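Local coordinates for protein intimin (Escherichia coli, PDB 1F00) that mediates adhesion of enteropathogenic bacteria to host cells, probably by binding its receptor through a C-type lectin-like domain at its C-terminal end, at residues 51-54 and 60-63; 95-100 and 134-139; 197-202 and 276-281; 185-190 and 204-209. All coordinates share one frame; numbering follows the deposited sequence.

Contact 1. Residues 51-54 and 60-63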
loop_
_atom_site.group_PDB
_atom_site.type_symbol
_atom_site.label_atom_id
_atom_site.label_comp_id
_atom_site.label_asym_id
_atom_site.label_seq_id
_atom_site.Cartn_x
_atom_site.Cartn_y
_atom_site.Cartn_z
ATOM N N SER A 51 38.271 -10.347 -0.132
ATOM C CA SER A 51 38.867 -9.921 -1.395
ATOM C C SER A 51 39.618 -11.071 -2.064
ATOM O O SER A 51 39.867 -11.043 -3.268
ATOM C CB SER A 51 39.818 -8.746 -1.165
ATOM O OG SER A 51 40.897 -9.125 -0.332
ATOM N N THR A 52 39.981 -12.081 -1.281
ATOM C CA THR A 52 40.699 -13.232 -1.820
ATOM C C THR A 52 40.089 -14.530 -1.321
ATOM O O THR A 52 39.564 -14.594 -0.210
ATOM C CB THR A 52 42.187 -13.204 -1.429
ATOM O OG1 THR A 52 42.309 -13.243 -0.002
ATOM C CG2 THR A 52 42.849 -11.946 -1.961
ATOM N N GLU A 53 40.164 -15.565 -2.149
ATOM C CA GLU A 53 39.607 -16.865 -1.806
ATOM C C GLU A 53 40.384 -17.957 -2.544
ATOM O O GLU A 53 40.918 -17.717 -3.627
ATOM C CB GLU A 53 38.134 -16.905 -2.219
ATOM C CG GLU A 53 37.324 -18.041 -1.624
ATOM C CD GLU A 53 36.980 -17.818 -0.162
ATOM O OE1 GLU A 53 36.140 -18.573 0.365
ATOM O OE2 GLU A 53 37.545 -16.893 0.462
ATOM N N LYS A 54 40.447 -19.148 -1.958
ATOM C CA LYS A 54 41.155 -20.273 -2.573
ATOM C C LYS A 54 40.140 -21.289 -3.094
ATOM O O LYS A 54 39.166 -21.605 -2.411
ATOM C CB LYS A 54 42.068 -20.953 -1.546
ATOM C CG LYS A 54 43.036 -20.019 -0.829
ATOM C CD LYS A 54 44.106 -19.479 -1.761
ATOM C CE LYS A 54 45.023 -18.491 -1.042
ATOM N NZ LYS A 54 45.695 -19.095 0.144
ATOM N N TYR A 60 36.422 -24.687 -7.443
ATOM C CA TYR A 60 35.473 -23.619 -7.148
ATOM C C TYR A 60 35.905 -22.671 -6.035
ATOM O O TYR A 60 36.550 -23.075 -5.071
ATOM C CB TYR A 60 34.105 -24.204 -6.796
ATOM C CG TYR A 60 33.409 -24.905 -7.940
ATOM C CD1 TYR A 60 33.466 -26.291 -8.073
ATOM C CD2 TYR A 60 32.681 -24.182 -8.886
ATOM C CE1 TYR A 60 32.809 -26.940 -9.118
ATOM C CE2 TYR A 60 32.025 -24.820 -9.933
ATOM C CZ TYR A 60 32.091 -26.198 -10.043
ATOM O OH TYR A 60 31.441 -26.833 -11.076
ATOM N N ALA A 61 35.540 -21.400 -6.187
ATOM C CA ALA A 61 35.846 -20.356 -5.212
ATOM C C ALA A 61 34.578 -19.516 -5.090
ATOM O O ALA A 61 33.899 -19.258 -6.086
ATOM C CB ALA A 61 37.002 -19.500 -5.693
ATOM N N LYS A 62 34.265 -19.076 -3.879
ATOM C CA LYS A 62 33.042 -18.317 -3.662
ATOM C C LYS A 62 33.182 -17.130 -2.715
ATOM O O LYS A 62 33.966 -17.165 -1.772
ATOM C CB LYS A 62 31.973 -19.278 -3.140
ATOM C CG LYS A 62 30.748 -18.644 -2.526
ATOM C CD LYS A 62 29.854 -19.706 -1.885
ATOM C CE LYS A 62 29.181 -20.605 -2.921
ATOM N NZ LYS A 62 30.138 -21.385 -3.758
ATOM N N VAL A 63 32.412 -16.079 -2.988
ATOM C CA VAL A 63 32.396 -14.868 -2.167
ATOM C C VAL A 63 31.002 -14.243 -2.252
ATOM O O VAL A 63 30.254 -14.517 -3.190
ATOM C CB VAL A 63 33.431 -13.834 -2.649
ATOM C CG1 VAL A 63 34.835 -14.404 -2.528
ATOM C CG2 VAL A 63 33.133 -13.431 -4.087
HETATM O O HOH W 1 35.442 -20.538 -1.474
#

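Contact 2. Residues 95-100 and 134-139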
loop_
_atom_site.group_PDB
_atom_site.type_symbol
_atom_site.label_atom_id
_atom_site.label_comp_id
_atom_site.label_asym_id
_atom_site.label_seq_id
_atom_site.Cartn_x
_atom_site.Cartn_y
_atom_site.Cartn_z
ATOM N N THR A 95 16.751 -0.189 -3.059
ATOM C CA THR A 95 16.339 0.288 -1.749
ATOM C C THR A 95 15.205 -0.594 -1.232
ATOM O O THR A 95 14.496 -1.225 -2.014
ATOM C CB THR A 95 15.837 1.743 -1.835
ATOM O OG1 THR A 95 16.953 2.618 -2.052
ATOM C CG2 THR A 95 15.111 2.143 -0.565
ATOM N N THR A 96 15.054 -0.635 0.087
ATOM C CA THR A 96 14.003 -1.411 0.739
ATOM C C THR A 96 12.623 -0.917 0.299
ATOM O O THR A 96 12.346 0.282 0.351
ATOM C CB THR A 96 14.080 -1.258 2.267
ATOM O OG1 THR A 96 15.381 -1.642 2.721
ATOM C CG2 THR A 96 13.027 -2.128 2.944
ATOM N N LEU A 97 11.768 -1.838 -0.138
ATOM C CA LEU A 97 10.418 -1.482 -0.554
ATOM C C LEU A 97 9.654 -1.099 0.710
ATOM O O LEU A 97 9.675 -1.822 1.709
ATOM C CB LEU A 97 9.735 -2.666 -1.248
ATOM C CG LEU A 97 8.365 -2.371 -1.871
ATOM C CD1 LEU A 97 8.482 -1.207 -2.860
ATOM C CD2 LEU A 97 7.843 -3.621 -2.566
ATOM N N THR A 98 8.970 0.035 0.654
ATOM C CA THR A 98 8.240 0.541 1.805
ATOM C C THR A 98 6.941 1.239 1.416
ATOM O O THR A 98 6.833 1.817 0.336
ATOM C CB THR A 98 9.113 1.572 2.567
ATOM O OG1 THR A 98 10.305 0.930 3.044
ATOM C CG2 THR A 98 8.354 2.166 3.740
ATOM N N ILE A 99 5.955 1.173 2.304
ATOM C CA ILE A 99 4.698 1.865 2.073
ATOM C C ILE A 99 4.702 3.048 3.039
ATOM O O ILE A 99 4.841 2.872 4.256
ATOM C CB ILE A 99 3.474 0.963 2.351
ATOM C CG1 ILE A 99 3.376 -0.113 1.268
ATOM C CG2 ILE A 99 2.194 1.808 2.368
ATOM C CD1 ILE A 99 2.276 -1.146 1.507
ATOM N N ASP A 100 4.580 4.251 2.482
ATOM C CA ASP A 100 4.576 5.494 3.256
ATOM C C ASP A 100 3.257 5.551 4.026
ATOM O O ASP A 100 2.414 6.416 3.780
ATOM C CB ASP A 100 4.699 6.678 2.285
ATOM C CG ASP A 100 4.966 7.999 2.984
ATOM O OD1 ASP A 100 4.981 9.038 2.282
ATOM O OD2 ASP A 100 5.161 8.003 4.221
ATOM N N GLY A 134 10.972 0.479 -8.360
ATOM C CA GLY A 134 9.963 1.449 -8.741
ATOM C C GLY A 134 8.760 0.966 -9.526
ATOM O O GLY A 134 7.863 1.758 -9.799
ATOM N N LYS A 135 8.734 -0.311 -9.905
ATOM C CA LYS A 135 7.608 -0.866 -10.659
ATOM C C LYS A 135 6.750 -1.671 -9.677
ATOM O O LYS A 135 7.113 -2.780 -9.287
ATOM C CB LYS A 135 8.127 -1.755 -11.789
ATOM C CG LYS A 135 7.045 -2.297 -12.704
ATOM C CD LYS A 135 7.650 -3.105 -13.848
ATOM C CE LYS A 135 6.570 -3.713 -14.730
ATOM N NZ LYS A 135 7.152 -4.486 -15.865
ATOM N N TYR A 136 5.608 -1.104 -9.295
ATOM C CA TYR A 136 4.729 -1.711 -8.299
ATOM C C TYR A 136 3.429 -2.367 -8.767
ATOM O O TYR A 136 2.827 -1.964 -9.762
ATOM C CB TYR A 136 4.371 -0.652 -7.249
ATOM C CG TYR A 136 5.546 0.175 -6.774
ATOM C CD1 TYR A 136 6.720 -0.436 -6.343
ATOM C CD2 TYR A 136 5.478 1.575 -6.736
ATOM C CE1 TYR A 136 7.797 0.311 -5.889
ATOM C CE2 TYR A 136 6.556 2.334 -6.279
ATOM C CZ TYR A 136 7.714 1.690 -5.858
ATOM O OH TYR A 136 8.795 2.412 -5.401
ATOM N N THR A 137 2.998 -3.375 -8.012
ATOM C CA THR A 137 1.753 -4.094 -8.269
ATOM C C THR A 137 1.099 -4.255 -6.898
ATOM O O THR A 137 1.722 -4.785 -5.977
ATOM C CB THR A 137 2.010 -5.486 -8.866
ATOM O OG1 THR A 137 2.748 -5.352 -10.088
ATOM C CG2 THR A 137 0.692 -6.188 -9.160
ATOM N N TRP A 138 -0.147 -3.808 -6.765
ATOM C CA TRP A 138 -0.851 -3.877 -5.481
ATOM C C TRP A 138 -1.933 -4.955 -5.395
ATOM O O TRP A 138 -2.476 -5.397 -6.403
ATOM C CB TRP A 138 -1.499 -2.523 -5.162
ATOM C CG TRP A 138 -0.555 -1.357 -5.170
ATOM C CD1 TRP A 138 -0.017 -0.733 -6.263
ATOM C CD2 TRP A 138 -0.033 -0.680 -4.023
ATOM N NE1 TRP A 138 0.808 0.295 -5.864
ATOM C CE2 TRP A 138 0.817 0.349 -4.493
ATOM C CE3 TRP A 138 -0.199 -0.845 -2.640
ATOM C CZ2 TRP A 138 1.498 1.211 -3.629
ATOM C CZ3 TRP A 138 0.479 0.010 -1.778
ATOM C CH2 TRP A 138 1.317 1.026 -2.276
ATOM N N ARG A 139 -2.250 -5.366 -4.173
ATOM C CA ARG A 139 -3.285 -6.365 -3.968
ATOM C C ARG A 139 -3.852 -6.220 -2.569
ATOM O O ARG A 139 -3.227 -5.623 -1.692
ATOM C CB ARG A 139 -2.723 -7.781 -4.142
ATOM C CG ARG A 139 -1.794 -8.253 -3.014
ATOM C CD ARG A 139 -1.403 -9.718 -3.221
ATOM N NE ARG A 139 -0.734 -10.313 -2.063
ATOM C CZ ARG A 139 0.568 -10.213 -1.799
ATOM N NH1 ARG A 139 1.368 -9.531 -2.610
ATOM N NH2 ARG A 139 1.075 -10.827 -0.733
#

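Contact 3. Residues 197-202 and 276-281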
loop_
_atom_site.group_PDB
_atom_site.type_symbol
_atom_site.label_atom_id
_atom_site.label_comp_id
_atom_site.label_asym_id
_atom_site.label_seq_id
_atom_site.Cartn_x
_atom_site.Cartn_y
_atom_site.Cartn_z
ATOM N N ASN A 197 -39.226 8.678 8.872
ATOM C CA ASN A 197 -39.564 7.342 9.358
ATOM C C ASN A 197 -39.045 6.237 8.449
ATOM O O ASN A 197 -38.595 5.194 8.932
ATOM C CB ASN A 197 -41.076 7.193 9.553
ATOM C CG ASN A 197 -41.565 7.883 10.814
ATOM O OD1 ASN A 197 -40.906 7.836 11.856
ATOM N ND2 ASN A 197 -42.733 8.514 10.733
ATOM N N ASP A 198 -39.095 6.454 7.137
ATOM C CA ASP A 198 -38.590 5.445 6.217
ATOM C C ASP A 198 -37.080 5.328 6.352
ATOM O O ASP A 198 -36.516 4.256 6.142
ATOM C CB ASP A 198 -38.957 5.775 4.770
ATOM C CG ASP A 198 -40.389 5.416 4.440
ATOM O OD1 ASP A 198 -40.987 4.618 5.190
ATOM O OD2 ASP A 198 -40.918 5.920 3.427
ATOM N N ALA A 199 -36.426 6.431 6.706
ATOM C CA ALA A 199 -34.975 6.427 6.868
ATOM C C ALA A 199 -34.618 5.611 8.105
ATOM O O ALA A 199 -33.657 4.845 8.103
ATOM C CB ALA A 199 -34.462 7.847 7.011
ATOM N N VAL A 200 -35.401 5.793 9.161
ATOM C CA VAL A 200 -35.204 5.068 10.408
ATOM C C VAL A 200 -35.278 3.560 10.154
ATOM O O VAL A 200 -34.419 2.801 10.608
ATOM C CB VAL A 200 -36.283 5.458 11.442
ATOM C CG1 VAL A 200 -36.254 4.494 12.629
ATOM C CG2 VAL A 200 -36.053 6.886 11.911
ATOM N N ASN A 201 -36.303 3.129 9.427
ATOM C CA ASN A 201 -36.470 1.709 9.130
ATOM C C ASN A 201 -35.354 1.166 8.246
ATOM O O ASN A 201 -34.857 0.064 8.475
ATOM C CB ASN A 201 -37.826 1.456 8.468
ATOM C CG ASN A 201 -38.987 1.730 9.403
ATOM O OD1 ASN A 201 -38.885 1.514 10.615
ATOM N ND2 ASN A 201 -40.105 2.194 8.845
ATOM N N THR A 202 -34.962 1.939 7.238
ATOM C CA THR A 202 -33.896 1.532 6.334
ATOM C C THR A 202 -32.598 1.287 7.090
ATOM O O THR A 202 -31.891 0.322 6.818
ATOM C CB THR A 202 -33.660 2.599 5.259
ATOM O OG1 THR A 202 -34.832 2.702 4.446
ATOM C CG2 THR A 202 -32.464 2.239 4.383
ATOM N N ALA A 276 -35.022 14.232 2.546
ATOM C CA ALA A 276 -33.612 13.885 2.648
ATOM C C ALA A 276 -33.328 12.425 2.353
ATOM O O ALA A 276 -34.245 11.618 2.233
ATOM C CB ALA A 276 -33.095 14.244 4.043
ATOM N N TYR A 277 -32.042 12.105 2.225
ATOM C CA TYR A 277 -31.607 10.743 1.962
ATOM C C TYR A 277 -31.391 10.016 3.277
ATOM O O TYR A 277 -31.157 10.645 4.309
ATOM C CB TYR A 277 -30.298 10.738 1.174
ATOM C CG TYR A 277 -30.446 11.254 -0.227
ATOM C CD1 TYR A 277 -30.145 12.579 -0.543
ATOM C CD2 TYR A 277 -30.929 10.425 -1.241
ATOM C CE1 TYR A 277 -30.321 13.066 -1.839
ATOM C CE2 TYR A 277 -31.116 10.903 -2.537
ATOM C CZ TYR A 277 -30.809 12.222 -2.827
ATOM O OH TYR A 277 -30.997 12.692 -4.105
ATOM N N ALA A 278 -31.483 8.690 3.237
ATOM C CA ALA A 278 -31.262 7.896 4.424
ATOM C C ALA A 278 -29.791 7.502 4.421
ATOM O O ALA A 278 -29.334 6.764 3.542
ATOM C CB ALA A 278 -32.144 6.652 4.413
ATOM N N THR A 279 -29.044 8.037 5.379
ATOM C CA THR A 279 -27.635 7.711 5.514
ATOM C C THR A 279 -27.523 6.945 6.820
ATOM O O THR A 279 -27.863 7.455 7.885
ATOM C CB THR A 279 -26.743 8.975 5.542
ATOM O OG1 THR A 279 -26.677 9.533 4.225
ATOM C CG2 THR A 279 -25.326 8.624 5.994
ATOM N N CYS A 280 -27.067 5.703 6.720
ATOM C CA CYS A 280 -26.939 4.835 7.880
ATOM C C CYS A 280 -25.521 4.788 8.446
ATOM O O CYS A 280 -24.542 4.851 7.706
ATOM C CB CYS A 280 -27.390 3.420 7.500
ATOM S SG CYS A 280 -27.234 2.185 8.809
ATOM N N VAL A 281 -25.429 4.681 9.770
ATOM C CA VAL A 281 -24.148 4.586 10.458
ATOM C C VAL A 281 -24.079 3.167 11.028
ATOM O O VAL A 281 -24.901 2.793 11.865
ATOM C CB VAL A 281 -24.049 5.596 11.615
ATOM C CG1 VAL A 281 -22.670 5.497 12.274
ATOM C CG2 VAL A 281 -24.287 7.014 11.095
#

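Contact 4. Residues 185-190 and 204-209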
loop_
_atom_site.group_PDB
_atom_site.type_symbol
_atom_site.label_atom_id
_atom_site.label_comp_id
_atom_site.label_asym_id
_atom_site.label_seq_id
_atom_site.Cartn_x
_atom_site.Cartn_y
_atom_site.Cartn_z
ATOM N N LEU A 185 -19.011 2.892 9.933
ATOM C CA LEU A 185 -19.108 2.879 8.476
ATOM C C LEU A 185 -20.338 3.721 8.124
ATOM O O LEU A 185 -21.420 3.502 8.666
ATOM C CB LEU A 185 -19.294 1.456 7.949
ATOM C CG LEU A 185 -19.394 1.323 6.427
ATOM C CD1 LEU A 185 -18.054 1.662 5.787
ATOM C CD2 LEU A 185 -19.803 -0.102 6.059
ATOM N N ILE A 186 -20.163 4.671 7.208
ATOM C CA ILE A 186 -21.232 5.580 6.795
ATOM C C ILE A 186 -21.800 5.140 5.449
ATOM O O ILE A 186 -21.088 5.112 4.448
ATOM C CB ILE A 186 -20.686 7.028 6.688
ATOM C CG1 ILE A 186 -19.876 7.371 7.945
ATOM C CG2 ILE A 186 -21.829 8.007 6.509
ATOM C CD1 ILE A 186 -20.661 7.234 9.247
ATOM N N VAL A 187 -23.085 4.810 5.420
ATOM C CA VAL A 187 -23.703 4.322 4.192
ATOM C C VAL A 187 -24.872 5.154 3.662
ATOM O O VAL A 187 -26.011 4.961 4.076
ATOM C CB VAL A 187 -24.186 2.866 4.386
ATOM C CG1 VAL A 187 -24.834 2.345 3.109
ATOM C CG2 VAL A 187 -23.011 1.980 4.805
ATOM N N PRO A 188 -24.598 6.094 2.743
ATOM C CA PRO A 188 -25.659 6.932 2.170
ATOM C C PRO A 188 -26.428 6.114 1.128
ATOM O O PRO A 188 -25.821 5.419 0.308
ATOM C CB PRO A 188 -24.891 8.079 1.504
ATOM C CG PRO A 188 -23.549 8.075 2.181
ATOM C CD PRO A 188 -23.272 6.605 2.362
ATOM N N ASN A 189 -27.753 6.186 1.168
ATOM C CA ASN A 189 -28.582 5.469 0.204
ATOM C C ASN A 189 -29.071 6.533 -0.793
ATOM O O ASN A 189 -30.074 7.208 -0.567
ATOM C CB ASN A 189 -29.739 4.783 0.942
ATOM C CG ASN A 189 -29.250 3.705 1.918
ATOM O OD1 ASN A 189 -28.899 2.593 1.507
ATOM N ND2 ASN A 189 -29.207 4.040 3.213
ATOM N N MET A 190 -28.347 6.662 -1.902
ATOM C CA MET A 190 -28.626 7.681 -2.914
ATOM C C MET A 190 -29.701 7.452 -3.982
ATOM O O MET A 190 -29.921 8.330 -4.819
ATOM C CB MET A 190 -27.317 8.039 -3.628
ATOM C CG MET A 190 -26.184 8.428 -2.692
ATOM S SD MET A 190 -26.728 9.598 -1.439
ATOM C CE MET A 190 -27.308 10.983 -2.472
ATOM N N LYS A 204 -32.352 0.538 10.287
ATOM C CA LYS A 204 -32.578 -0.613 11.155
ATOM C C LYS A 204 -32.430 -1.915 10.374
ATOM O O LYS A 204 -31.865 -2.889 10.875
ATOM C CB LYS A 204 -33.973 -0.543 11.778
ATOM C CG LYS A 204 -34.295 -1.704 12.705
ATOM C CD LYS A 204 -35.665 -1.533 13.333
ATOM C CE LYS A 204 -35.966 -2.652 14.319
ATOM N NZ LYS A 204 -37.223 -2.393 15.076
ATOM N N ASN A 205 -32.936 -1.931 9.146
ATOM C CA ASN A 205 -32.837 -3.126 8.316
ATOM C C ASN A 205 -31.397 -3.385 7.889
ATOM O O ASN A 205 -31.017 -4.529 7.639
ATOM C CB ASN A 205 -33.734 -3.006 7.082
ATOM C CG ASN A 205 -35.206 -2.997 7.439
ATOM O OD1 ASN A 205 -35.666 -3.820 8.234
ATOM N ND2 ASN A 205 -35.958 -2.072 6.848
ATOM N N PHE A 206 -30.603 -2.321 7.802
ATOM C CA PHE A 206 -29.197 -2.439 7.425
ATOM C C PHE A 206 -28.384 -2.752 8.674
ATOM O O PHE A 206 -27.156 -2.824 8.629
ATOM C CB PHE A 206 -28.690 -1.135 6.799
ATOM C CG PHE A 206 -28.989 -1.000 5.327
ATOM C CD1 PHE A 206 -30.291 -1.127 4.844
ATOM C CD2 PHE A 206 -27.965 -0.723 4.424
ATOM C CE1 PHE A 206 -30.567 -0.977 3.482
ATOM C CE2 PHE A 206 -28.229 -0.571 3.063
ATOM C CZ PHE A 206 -29.535 -0.698 2.591
ATOM N N GLY A 207 -29.085 -2.933 9.789
ATOM C CA GLY A 207 -28.426 -3.237 11.047
ATOM C C GLY A 207 -27.675 -2.054 11.627
ATOM O O GLY A 207 -26.783 -2.229 12.456
ATOM N N GLY A 208 -28.035 -0.849 11.193
ATOM C CA GLY A 208 -27.373 0.344 11.689
ATOM C C GLY A 208 -28.362 1.306 12.321
ATOM O O GLY A 208 -29.466 0.908 12.682
ATOM N N LYS A 209 -27.970 2.573 12.445
ATOM C CA LYS A 209 -28.827 3.599 13.041
ATOM C C LYS A 209 -28.678 4.910 12.265
ATOM O O LYS A 209 -27.747 5.064 11.481
ATOM C CB LYS A 209 -28.417 3.843 14.499
ATOM C CG LYS A 209 -28.347 2.585 15.363
ATOM C CD LYS A 209 -27.915 2.912 16.786
ATOM C CE LYS A 209 -27.761 1.646 17.627
ATOM N NZ LYS A 209 -29.028 0.843 17.639
#

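Contact 1. Residues 51-54 and 60-63
Two torsions of Glu53 lay its side chain across the backbone at Lys62. The first sets CG opposite the backbone N (chi1 -165°). The second bends the chain (chi2 75°) and brings the carboxylate round beside the facing strand. There CG of Glu53 packs 3.5 Å from the carbonyl O of Lys62. The carboxylate oxygen OE1 of Glu53 also comes within 3.4 Å of Lys62 O. Both are acceptors, so this pair is not a hydrogen bond and is probably mildly unfavourable. A water molecule bridges the strands beside this pair. The water donates to Glu53 OE1 at 2.8 Å and accepts from Lys62 N at 3.1 Å. It joins the two strands where no direct hydrogen bond does. The apolar root of the same side chain makes looser contacts: Glu53 CB is 4.2 Å from Val63 CG1, and Glu53 CG is 4.3 Å from Ala61 CB. Val63 and Ala61 are buried and turn their CB atoms toward strand 52-54.

The axes of the two strands come within 6.4 Å and run roughly antiparallel, at 148°. They are not paired with each other. Glu53 bonds through its backbone to Val39 in strand 38-43. Ala61 and Val63 bond to Val25 and Tyr23 in strand 21-29. The contact thus spans the gap between strands of two different sheets. This arrangement belongs to the flank of a beta sandwich, here the immunoglobulin-like domain of the bacterial group 1 family.

Contact 2. Residues 95-100 and 134-139
Leu97 and Ile99 meet Tyr136 and Trp138 inside an immunoglobulin-like beta sandwich. Strand 98-99 belongs to one sheet and strand 136-140 to the other. The closest touch is between CD1 of Leu97 and CE1 of Tyr136, 3.5 Å apart. The same methyl lies 4.0 Å from Tyr136 CD1, so it sits beside one C-C bond of the ring. Leu97 and Tyr136 run alongside one another, pointing opposite ways. A little further along, CD1 of Ile99 reaches CZ3 of Trp138 at 3.9 Å. Ile99 and Trp138 approach from opposing sides. The extended second torsion of Ile99 (chi2 175°) carries its terminal methyl out to the indole.

Other groups hold the phenol ring. The carbonyl O of Gly134 lies 3.7 Å above the ring plane of Tyr136, over its centre. The hydroxyl of Tyr136 is hydrogen-bonded to the carbonyl O of Gly131. Ala129 and Val167 also pack on this side chain. Leu97 and Ile99 share a neighbour in Ala175. Across the two segments no hydrogen bond is made. The sheets are joined here by methyl-to-ring packing, with the polar end of the tyrosine satisfied by its own loop.

Contact 3. Residues 197-202 and 276-281
Ala199 and Ala278 mark where a helix comes down on a strand, their CA atoms only 4.7 Å apart. Segment 197-202 is helical, and segment 276-281 is the last strand of the chain. Together they form part of the C-type lectin-like domain, in which helix 196-205 packs against a sheet. The helical bonds are regular: Asn201 N donates to Asn197 O at 3.1 Å and Thr202 N to Asp198 O at 3.0 Å. No hydrogen bond crosses from helix to strand.

The side chains at the crossing are small. CB of Ala199 and CB of Ala278 lie side by side at 3.7 Å, their bonds running in opposite directions. The Ala278 methyl also lies 3.8 Å from Ala199 CA, so it rests directly on the helix backbone. Neither methyl stands between the main chains. Each slips past the other, and with no longer side chain at either position the CA atoms can come this near. One turn later, Thr202 adds the looser half of the contact, with its CB 4.4 Å from Ala278 CB.

The rest of the surroundings is largely apolar. Ala199 also touches Trp242, Leu210 and Val194, and Val194 packs on Ala278 as well. Thr202 reaches Asn189 in strand 184-190. Its first torsion (chi1 -64°) turns the hydroxyl back along the helix, where Thr202 OG1 lies 2.9 Å from the carbonyl O of Asp198.

Contact 4. Residues 185-190 and 204-209
Asn189 and Phe206 make the tight part of this contact. The amide oxygen OD1 of Asn189 sits 3.5 Å from CZ and 3.6 Å from CE2 of the Phe206 ring. It therefore approaches the far end of the ring. The amide and ring planes are turned 80° apart, and the two side chains extend from opposing sides, offset from one another. The rotation of the amide is fixed from its other end, because Asn189 ND2 is hydrogen-bonded to the carbonyl O of Ala278. That bond leaves OD1 as the atom presented to the phenyl group.

The other touch is loose. CG1 of Val187 lies 4.5 Å from CE2 of Phe206, a slight apolar contact. Val187 is buried, whereas Phe206 is exposed to solvent, so the ring covers the strand from outside. No hydrogen bond joins the two segments.

The backbone after Phe206 turns sharply. Gly207 takes a positive phi (72°), and two bonds run back into the last turn, one of them from Gly207 N to Lys204 O at 3.0 Å. Phe206 also packs on Cys280 of the neighbouring strand. The arrangement is a Schellman motif ending helix 196-205, with its aromatic residue laid against strand 184-190 of the C-type lectin-like domain.

Overall arrangement
The four contacts are strung along an elongated chain. Contact 1 lies in the first immunoglobulin-like domain and contact 2 in the second, with centres about 35 Å apart. Contacts 3 and 4 lie in the C-type lectin-like domain. The centre of contact 3 is about 75 Å from that of contact 1 and about 41 Å from that of contact 2. Contacts 3 and 4 form one unit, their centres about 7 Å apart. Both use helix 196-205, and their strands are neighbours in one sheet, where Cys280 O and Val187 N lie 2.7 Å apart, probably hydrogen-bonded. The lectin-like end is probably the receptor-binding part, held out by the immunoglobulin-like domains.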